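Local coordinates for protein cellulase, glycosyl hydrolase family 5, TPS linker, domain X (Spirochaeta thermophila, PDB 5E9P) that binds crystalline cellulose, and also xylan, as a type A carbohydrate-binding module of family 64, and so probably holds the attached family 5 glycoside hydrolase on its substrate, at residues Gly2-Ile7 with Glu18-Thr23; Asp24-Asp29 with Val57-Ile62; Leu44-Gly49 with Tyr71-Ser76. All coordinates share one frame; numbering follows the deposited sequence. Where two conformers were deposited one is given.

Contact 1: residues Gly2-Ile7 with Glu18-Thr23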
# COMPACT_ATOMS: atom_id res chain seq x y z
N GLY A 2 -8.92 3.44 11.49
CA GLY A 2 -9.87 3.19 10.41
C GLY A 2 -10.26 1.72 10.56
O GLY A 2 -9.52 0.95 11.31
N GLU A 3 -11.41 1.35 10.01
CA GLU A 3 -11.74 -0.07 9.98
C GLU A 3 -11.12 -0.67 8.65
O GLU A 3 -11.46 -0.19 7.60
CB GLU A 3 -13.23 -0.29 10.01
CG GLU A 3 -13.54 -1.79 10.05
CD GLU A 3 -15.00 -2.03 10.35
OE1 GLU A 3 -15.81 -1.08 10.40
OE2 GLU A 3 -15.35 -3.19 10.55
N TYR A 4 -10.22 -1.65 8.83
CA TYR A 4 -9.49 -2.17 7.67
C TYR A 4 -10.29 -3.31 7.00
O TYR A 4 -10.92 -4.12 7.68
CB TYR A 4 -8.11 -2.68 8.05
CG TYR A 4 -7.12 -1.53 8.24
CD1 TYR A 4 -7.12 -0.76 9.37
CD2 TYR A 4 -6.21 -1.25 7.25
CE1 TYR A 4 -6.28 0.28 9.47
CE2 TYR A 4 -5.36 -0.18 7.33
CZ TYR A 4 -5.37 0.58 8.48
OH TYR A 4 -4.49 1.62 8.60
N THR A 5 -10.24 -3.30 5.69
CA THR A 5 -10.76 -4.36 4.87
C THR A 5 -9.60 -5.14 4.32
O THR A 5 -8.60 -4.54 3.83
CB THR A 5 -11.58 -3.69 3.61
OG1 THR A 5 -12.72 -3.00 4.19
CG2 THR A 5 -11.99 -4.67 2.70
N GLU A 6 -9.68 -6.45 4.34
CA GLU A 6 -8.62 -7.29 3.85
C GLU A 6 -8.63 -7.28 2.31
O GLU A 6 -9.70 -7.25 1.70
CB GLU A 6 -8.77 -8.68 4.41
CG GLU A 6 -7.53 -9.52 4.19
CD GLU A 6 -7.31 -10.66 5.17
OE1 GLU A 6 -8.20 -10.85 6.06
OE2 GLU A 6 -6.34 -11.37 5.02
N ILE A 7 -7.42 -7.30 1.74
CA ILE A 7 -7.22 -7.35 0.30
C ILE A 7 -6.26 -8.47 -0.04
O ILE A 7 -5.44 -8.91 0.80
CB ILE A 7 -6.73 -6.00 -0.28
CG1 ILE A 7 -5.34 -5.60 0.29
CG2 ILE A 7 -7.75 -4.93 -0.05
CD1 ILE A 7 -4.64 -4.49 -0.47
N GLU A 18 -10.85 7.80 0.78
CA GLU A 18 -10.00 7.40 1.88
C GLU A 18 -10.28 5.96 2.24
O GLU A 18 -11.44 5.64 2.54
CB GLU A 18 -10.18 8.31 3.10
CG GLU A 18 -9.36 7.84 4.29
CD GLU A 18 -9.29 8.85 5.45
OE1 GLU A 18 -10.31 9.57 5.61
OE2 GLU A 18 -8.28 8.94 6.11
N TYR A 19 -9.27 5.09 2.18
CA TYR A 19 -9.47 3.66 2.37
C TYR A 19 -8.39 3.12 3.31
O TYR A 19 -7.30 3.61 3.40
CB TYR A 19 -9.44 2.92 1.03
CG TYR A 19 -10.39 3.52 0.02
CD1 TYR A 19 -11.78 3.31 0.16
CD2 TYR A 19 -9.98 4.30 -1.03
CE1 TYR A 19 -12.65 3.94 -0.69
CE2 TYR A 19 -10.86 4.95 -1.86
CZ TYR A 19 -12.20 4.74 -1.70
OH TYR A 19 -13.12 5.41 -2.52
N TYR A 20 -8.79 2.01 3.95
CA TYR A 20 -7.95 1.28 4.89
C TYR A 20 -7.98 -0.20 4.45
O TYR A 20 -8.99 -0.87 4.62
CB TYR A 20 -8.50 1.42 6.31
CG TYR A 20 -8.52 2.83 6.82
CD1 TYR A 20 -9.56 3.67 6.66
CD2 TYR A 20 -7.44 3.35 7.54
CE1 TYR A 20 -9.59 5.01 7.21
CE2 TYR A 20 -7.38 4.58 8.13
CZ TYR A 20 -8.45 5.41 7.90
OH TYR A 20 -8.52 6.69 8.47
N TRP A 21 -6.85 -0.64 3.90
CA TRP A 21 -6.70 -2.00 3.36
C TRP A 21 -5.61 -2.72 4.13
O TRP A 21 -4.57 -2.14 4.40
CB TRP A 21 -6.34 -1.97 1.89
CG TRP A 21 -7.30 -1.26 1.00
CD1 TRP A 21 -8.64 -1.46 0.87
CD2 TRP A 21 -6.98 -0.24 0.05
NE1 TRP A 21 -9.15 -0.63 -0.11
CE2 TRP A 21 -8.15 0.11 -0.62
CE3 TRP A 21 -5.81 0.41 -0.31
CZ2 TRP A 21 -8.16 1.12 -1.64
CZ3 TRP A 21 -5.83 1.36 -1.30
CH2 TRP A 21 -6.97 1.70 -1.94
N LYS A 22 -5.80 -4.01 4.41
CA LYS A 22 -4.76 -4.79 5.07
C LYS A 22 -4.52 -6.08 4.33
O LYS A 22 -5.47 -6.66 3.74
CB LYS A 22 -5.06 -5.02 6.52
CG LYS A 22 -6.22 -5.95 6.76
CD LYS A 22 -6.46 -6.17 8.28
CE LYS A 22 -7.63 -7.10 8.45
NZ LYS A 22 -7.87 -7.40 9.89
N THR A 23 -3.29 -6.57 4.36
CA THR A 23 -2.96 -7.84 3.73
C THR A 23 -1.79 -8.45 4.47
O THR A 23 -0.95 -7.73 5.01
CB THR A 23 -2.58 -7.62 2.23
OG1 THR A 23 -2.33 -8.85 1.59
CG2 THR A 23 -1.44 -6.71 2.02
O HOH W 1 -12.31 -0.60 5.34
O HOH W 2 -9.89 -5.48 10.08
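Tyr20 takes Gly2 CA over one ring face and turns its edge to Tyr4. Gly2 CA lies 3.5 Å from the centroid of the Tyr20 ring, in a CH-pi contact. The edge of Tyr20 meets the face of Tyr4 with the two planes at 73°. Tyr20 CB lies over the centre of the Tyr4 ring, 3.6 Å from that centroid. The Tyr20 backbone O accepts a nearly straight bond from Thr5 N (2.9 Å, 172° at the hydrogen). Trp21 follows on the other side of the sheet. Its CD1 touches Ile7 CG2 at 3.7 Å, and its rings meet Phe11 and Tyr74 deeper in the fold. Lys22 N donates to Thr5 O (2.9 Å), and Lys22 O accepts from Ile7 N (2.9 Å). With CG between the backbone N and the carbonyl carbon (chi1 69°), the extended Lys22 chain passes Tyr4 CB, and one water joins NZ to Tyr4 O. Tyr69 makes a cation-pi contact with the same lysine. At Thr23, CB packs on Ile7 CG1 at 3.9 Å, while OG1 accepts from Gln25 N. Residues 5-6 thus form a short parallel edge strand beside strand 17-23, in one sheet of the jelly-roll beta-sandwich.

Contact 2: residues Asp24-Asp29 with Val57-Ile62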
# COMPACT_ATOMS: atom_id res chain seq x y z
N ASP A 24 -1.68 -9.76 4.40
CA ASP A 24 -0.52 -10.45 4.88
C ASP A 24 0.33 -11.03 3.74
O ASP A 24 1.20 -11.87 4.00
CB ASP A 24 -0.88 -11.54 5.92
CG ASP A 24 -1.70 -12.70 5.27
OD1 ASP A 24 -1.94 -12.69 4.09
OD2 ASP A 24 -2.12 -13.59 6.03
N GLN A 25 0.19 -10.48 2.54
CA GLN A 25 0.75 -11.12 1.32
C GLN A 25 1.95 -10.38 0.74
O GLN A 25 2.39 -10.73 -0.35
CB GLN A 25 -0.39 -11.30 0.26
CG GLN A 25 -1.56 -12.16 0.63
CD GLN A 25 -2.59 -12.33 -0.52
OE1 GLN A 25 -2.49 -12.04 -1.68
NE2 GLN A 25 -3.67 -12.93 -0.13
N PHE A 26 2.47 -9.33 1.38
CA PHE A 26 3.63 -8.64 0.80
C PHE A 26 4.80 -9.57 0.65
O PHE A 26 5.05 -10.50 1.42
CB PHE A 26 4.11 -7.49 1.70
CG PHE A 26 3.45 -6.16 1.49
CD1 PHE A 26 2.11 -6.03 1.21
CD2 PHE A 26 4.18 -4.98 1.58
CE1 PHE A 26 1.52 -4.78 1.01
CE2 PHE A 26 3.61 -3.76 1.39
CZ PHE A 26 2.27 -3.66 1.09
N SER A 27 5.63 -9.26 -0.37
CA SER A 27 6.94 -9.91 -0.48
C SER A 27 7.81 -9.54 0.71
O SER A 27 7.89 -8.37 1.05
CB SER A 27 7.62 -9.42 -1.75
OG SER A 27 8.93 -9.95 -1.84
N THR A 28 8.51 -10.56 1.22
CA THR A 28 9.47 -10.38 2.28
C THR A 28 10.91 -10.72 1.85
O THR A 28 11.81 -10.85 2.66
CB THR A 28 9.06 -11.26 3.50
OG1 THR A 28 8.89 -12.63 3.05
CG2 THR A 28 7.75 -10.76 4.08
N ASP A 29 11.08 -10.91 0.56
CA ASP A 29 12.36 -11.35 -0.04
C ASP A 29 13.19 -10.18 -0.43
O ASP A 29 12.84 -9.47 -1.41
CB ASP A 29 12.04 -12.17 -1.28
CG ASP A 29 13.27 -12.55 -2.09
OD1 ASP A 29 14.39 -12.41 -1.54
OD2 ASP A 29 13.08 -13.03 -3.23
N VAL A 57 8.30 1.76 -4.32
CA VAL A 57 9.07 1.14 -3.26
C VAL A 57 8.92 -0.36 -3.36
O VAL A 57 7.80 -0.87 -3.61
CB VAL A 57 8.66 1.71 -1.88
CG1 VAL A 57 7.16 1.51 -1.58
CG2 VAL A 57 9.50 1.11 -0.76
N ALA A 58 9.99 -1.12 -3.14
CA ALA A 58 9.86 -2.57 -3.15
C ALA A 58 9.16 -3.03 -1.85
O ALA A 58 9.47 -2.53 -0.77
CB ALA A 58 11.22 -3.23 -3.26
N GLN A 59 8.28 -4.02 -1.98
CA GLN A 59 7.56 -4.52 -0.79
C GLN A 59 8.55 -5.01 0.28
O GLN A 59 8.28 -4.84 1.46
CB GLN A 59 6.63 -5.62 -1.19
CG GLN A 59 5.40 -5.09 -1.92
CD GLN A 59 4.60 -6.17 -2.58
OE1 GLN A 59 4.56 -7.32 -2.13
NE2 GLN A 59 3.94 -5.82 -3.69
N HIS A 60 9.69 -5.58 -0.14
CA HIS A 60 10.61 -6.12 0.86
C HIS A 60 11.21 -5.05 1.75
O HIS A 60 11.82 -5.40 2.77
CB HIS A 60 11.70 -6.96 0.22
CG HIS A 60 12.75 -6.15 -0.52
ND1 HIS A 60 12.92 -6.22 -1.89
CD2 HIS A 60 13.72 -5.34 -0.05
CE1 HIS A 60 13.90 -5.42 -2.22
NE2 HIS A 60 14.41 -4.88 -1.13
N GLN A 61 11.09 -3.78 1.37
CA GLN A 61 11.65 -2.69 2.15
C GLN A 61 10.75 -2.32 3.29
O GLN A 61 11.10 -1.46 4.13
CB GLN A 61 11.85 -1.51 1.20
CG GLN A 61 12.81 -1.76 0.04
CD GLN A 61 12.95 -0.54 -0.87
OE1 GLN A 61 12.46 -0.51 -1.97
NE2 GLN A 61 13.45 0.51 -0.29
N ILE A 62 9.54 -2.91 3.36
CA ILE A 62 8.50 -2.52 4.31
C ILE A 62 8.26 -3.70 5.24
O ILE A 62 7.62 -4.68 4.83
CB ILE A 62 7.19 -2.12 3.59
CG1 ILE A 62 7.49 -1.05 2.50
CG2 ILE A 62 6.19 -1.66 4.62
CD1 ILE A 62 6.27 -0.68 1.70
O HOH W 3 8.34 -7.15 3.56
O HOH W 4 10.02 -7.13 -2.69
O HOH W 5 13.08 -7.79 3.45
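Gln59 and Phe26 cross at about a right angle, the extended glutamine chain passing over one face of the ring. Gln59 CG is 3.7 Å from Phe26 CD2, near the rim of that face, and makes a CH-pi contact. The amide and ring planes are 44° apart. With CG anti to the carbonyl carbon (chi1 -74°), the chain carries OE1 past the ring to the backbone beyond it. There Gln59 OE1 accepts from Ser27 N at 2.8 Å, nearly straight at 170° and in the plane of the amide. The other end of the amide is also held: NE2 donates to Tyr36 O and to the terminal carboxylate of Lys86. An alanine here would probably leave Ser27 N without its acceptor and open a gap where CG lay over Phe26. Ile62 CD1 reaches the edge of the Phe26 ring, 4.1 Å from CE2. Nearby, His60 CB lies 3.2 Å from Asp29 O. One water links Ser27 OG with His60 N and ND1. The 3-10 turn after strand 56-58 thus meets the segment after strand 17-23. Phe26 stacks on Trp70 and packs against Val37 of strand 36-40, Ile72 of strand 70-76 and Ile85 of strand 82-85, between the two sheets.

Contact 3: residues Leu44-Gly49 with Tyr71-Ser76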
# COMPACT_ATOMS: atom_id res chain seq x y z
N LEU A 44 -2.08 10.80 0.53
CA LEU A 44 -1.39 9.93 1.52
C LEU A 44 -1.43 8.52 1.06
O LEU A 44 -2.47 8.02 0.62
CB LEU A 44 -2.07 10.05 2.87
CG LEU A 44 -1.48 9.27 4.01
CD1 LEU A 44 -0.09 9.76 4.36
CD2 LEU A 44 -2.38 9.33 5.23
N LEU A 45 -0.26 7.85 1.23
CA LEU A 45 -0.22 6.38 1.23
C LEU A 45 0.76 6.03 2.35
O LEU A 45 1.95 6.22 2.17
CB LEU A 45 0.22 5.78 -0.08
CG LEU A 45 -0.03 4.25 -0.15
CD1 LEU A 45 -1.49 3.92 -0.26
CD2 LEU A 45 0.75 3.66 -1.31
N GLU A 46 0.21 5.58 3.49
CA GLU A 46 1.09 5.17 4.57
C GLU A 46 0.93 3.69 4.81
O GLU A 46 -0.21 3.18 4.77
CB GLU A 46 0.93 6.02 5.79
CG GLU A 46 -0.42 6.05 6.32
CD GLU A 46 -0.66 6.94 7.56
OE1 GLU A 46 0.30 7.55 8.06
OE2 GLU A 46 -1.84 6.96 8.07
N ILE A 47 2.02 3.01 5.01
CA ILE A 47 2.02 1.57 5.19
C ILE A 47 2.80 1.27 6.46
O ILE A 47 3.98 1.60 6.56
CB ILE A 47 2.58 0.80 3.97
CG1 ILE A 47 1.85 1.25 2.70
CG2 ILE A 47 2.41 -0.68 4.26
CD1 ILE A 47 2.42 0.64 1.43
N ASN A 48 2.13 0.65 7.43
CA ASN A 48 2.78 0.31 8.68
C ASN A 48 3.53 1.49 9.29
O ASN A 48 4.60 1.34 9.85
CB ASN A 48 3.64 -0.94 8.58
CG ASN A 48 2.78 -2.17 8.40
OD1 ASN A 48 1.55 -2.10 8.54
ND2 ASN A 48 3.40 -3.32 8.13
N GLY A 49 2.90 2.67 9.23
CA GLY A 49 3.42 3.84 9.92
C GLY A 49 4.41 4.68 9.16
O GLY A 49 4.86 5.69 9.70
N TYR A 71 -0.72 -2.76 6.89
CA TYR A 71 -1.85 -1.85 7.01
C TYR A 71 -1.57 -0.66 6.09
O TYR A 71 -0.60 0.08 6.30
CB TYR A 71 -1.97 -1.37 8.47
CG TYR A 71 -2.39 -2.47 9.39
CD1 TYR A 71 -1.46 -3.35 9.99
CD2 TYR A 71 -3.73 -2.65 9.72
CE1 TYR A 71 -1.86 -4.36 10.83
CE2 TYR A 71 -4.12 -3.66 10.59
CZ TYR A 71 -3.18 -4.54 11.12
OH TYR A 71 -3.61 -5.51 11.99
N ILE A 72 -2.43 -0.51 5.08
CA ILE A 72 -2.27 0.49 4.02
C ILE A 72 -3.42 1.49 4.15
O ILE A 72 -4.58 1.15 4.06
CB ILE A 72 -2.35 -0.21 2.65
CG1 ILE A 72 -1.33 -1.35 2.52
CG2 ILE A 72 -2.22 0.80 1.53
CD1 ILE A 72 -1.85 -2.51 1.75
N HIS A 73 -3.03 2.77 4.39
CA HIS A 73 -3.99 3.83 4.50
C HIS A 73 -3.80 4.77 3.32
O HIS A 73 -2.73 5.37 3.17
CB HIS A 73 -3.80 4.54 5.85
CG HIS A 73 -4.64 5.72 6.03
ND1 HIS A 73 -4.24 6.73 6.86
CD2 HIS A 73 -5.83 6.12 5.54
CE1 HIS A 73 -5.15 7.70 6.88
NE2 HIS A 73 -6.16 7.33 6.12
N TYR A 74 -4.81 4.84 2.48
CA TYR A 74 -4.82 5.57 1.21
C TYR A 74 -5.74 6.76 1.33
O TYR A 74 -6.89 6.65 1.79
CB TYR A 74 -5.38 4.61 0.14
CG TYR A 74 -5.67 5.13 -1.25
CD1 TYR A 74 -6.77 5.92 -1.55
CD2 TYR A 74 -4.87 4.74 -2.32
CE1 TYR A 74 -7.09 6.28 -2.81
CE2 TYR A 74 -5.21 5.12 -3.62
CZ TYR A 74 -6.31 5.88 -3.87
OH TYR A 74 -6.54 6.23 -5.19
N LYS A 75 -5.30 7.92 0.81
CA LYS A 75 -6.18 9.07 0.63
C LYS A 75 -5.89 9.73 -0.69
O LYS A 75 -4.75 10.11 -0.97
CB LYS A 75 -5.95 10.12 1.73
CG LYS A 75 -6.23 9.74 3.15
CD LYS A 75 -5.98 10.75 4.20
CE LYS A 75 -6.98 11.88 4.16
NZ LYS A 75 -6.65 12.84 5.32
N SER A 76 -6.94 9.93 -1.50
CA SER A 76 -6.89 10.67 -2.72
C SER A 76 -8.03 11.68 -2.77
O SER A 76 -9.17 11.31 -2.55
CB SER A 76 -7.03 9.77 -3.97
OG SER A 76 -6.96 10.58 -5.12
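Glu46 and His73 stand side by side on one face of the sheet, pointing the same way. CB of Glu46 leads to a CG placed between the backbone N and the carbonyl carbon (chi1 57°). Glu46 CG packs on His73 CB at 3.7 Å. From there the chain runs extended, and Glu46 CD comes within 3.7 Å of His73 ND1. At the tip, Glu46 OE2 accepts a bond from His73 ND1 of 2.7 Å, straight at 171°. The carboxylate is met on its anti side, and OE2 lies in the plane of the imidazole. This fixes the rotation of the ring, whose NE2 is bonded to Glu18 OE2. Two carboxylates therefore grip the ring, which would be expected to stabilise its protonated form. Leu44 CD2 adds an apolar touch, 3.6 Å from His73 CE1. On the other face Leu45 CD1 packs against Ile72 CG2 at 3.7 Å, and Ile47 lies alongside Ile72. Backbone bonds pair Leu44 with Lys75 and Glu46 with His73 in both directions. Beyond the strand, Asn48 OD1 accepts from Tyr71 N (2.9 Å), which comes from above the amide plane. Asn48 ND2 donates to Pro63 O and Tyr69 O. Here two antiparallel strands of the jelly-roll sandwich divide their faces: Leu45, Ile47 and Ile72 turn to the core, and Glu46 and His73 to the outer surface.

From the N terminus, contact 1 closes first. It brings 2-7 beside 18-23 across the short loop holding strand 11-14. The chain then runs directly into 24-29, the first half of contact 2, whose partner 57-62 comes 28 residues later. Contact 3 crosses contact 2: it opens at 44-49, inside that loop, and closes at 71-76, beyond it. Contacts 1 and 3 belong to one sheet, where strands 17-23 and 70-76 are neighbours, and Trp21 O and Ile72 N join them. Contact 2 ties the exit of strand 17-23 to the far end of strand 56-58, in the other sheet. Ile62 touches Ile47, linking contacts 2 and 3.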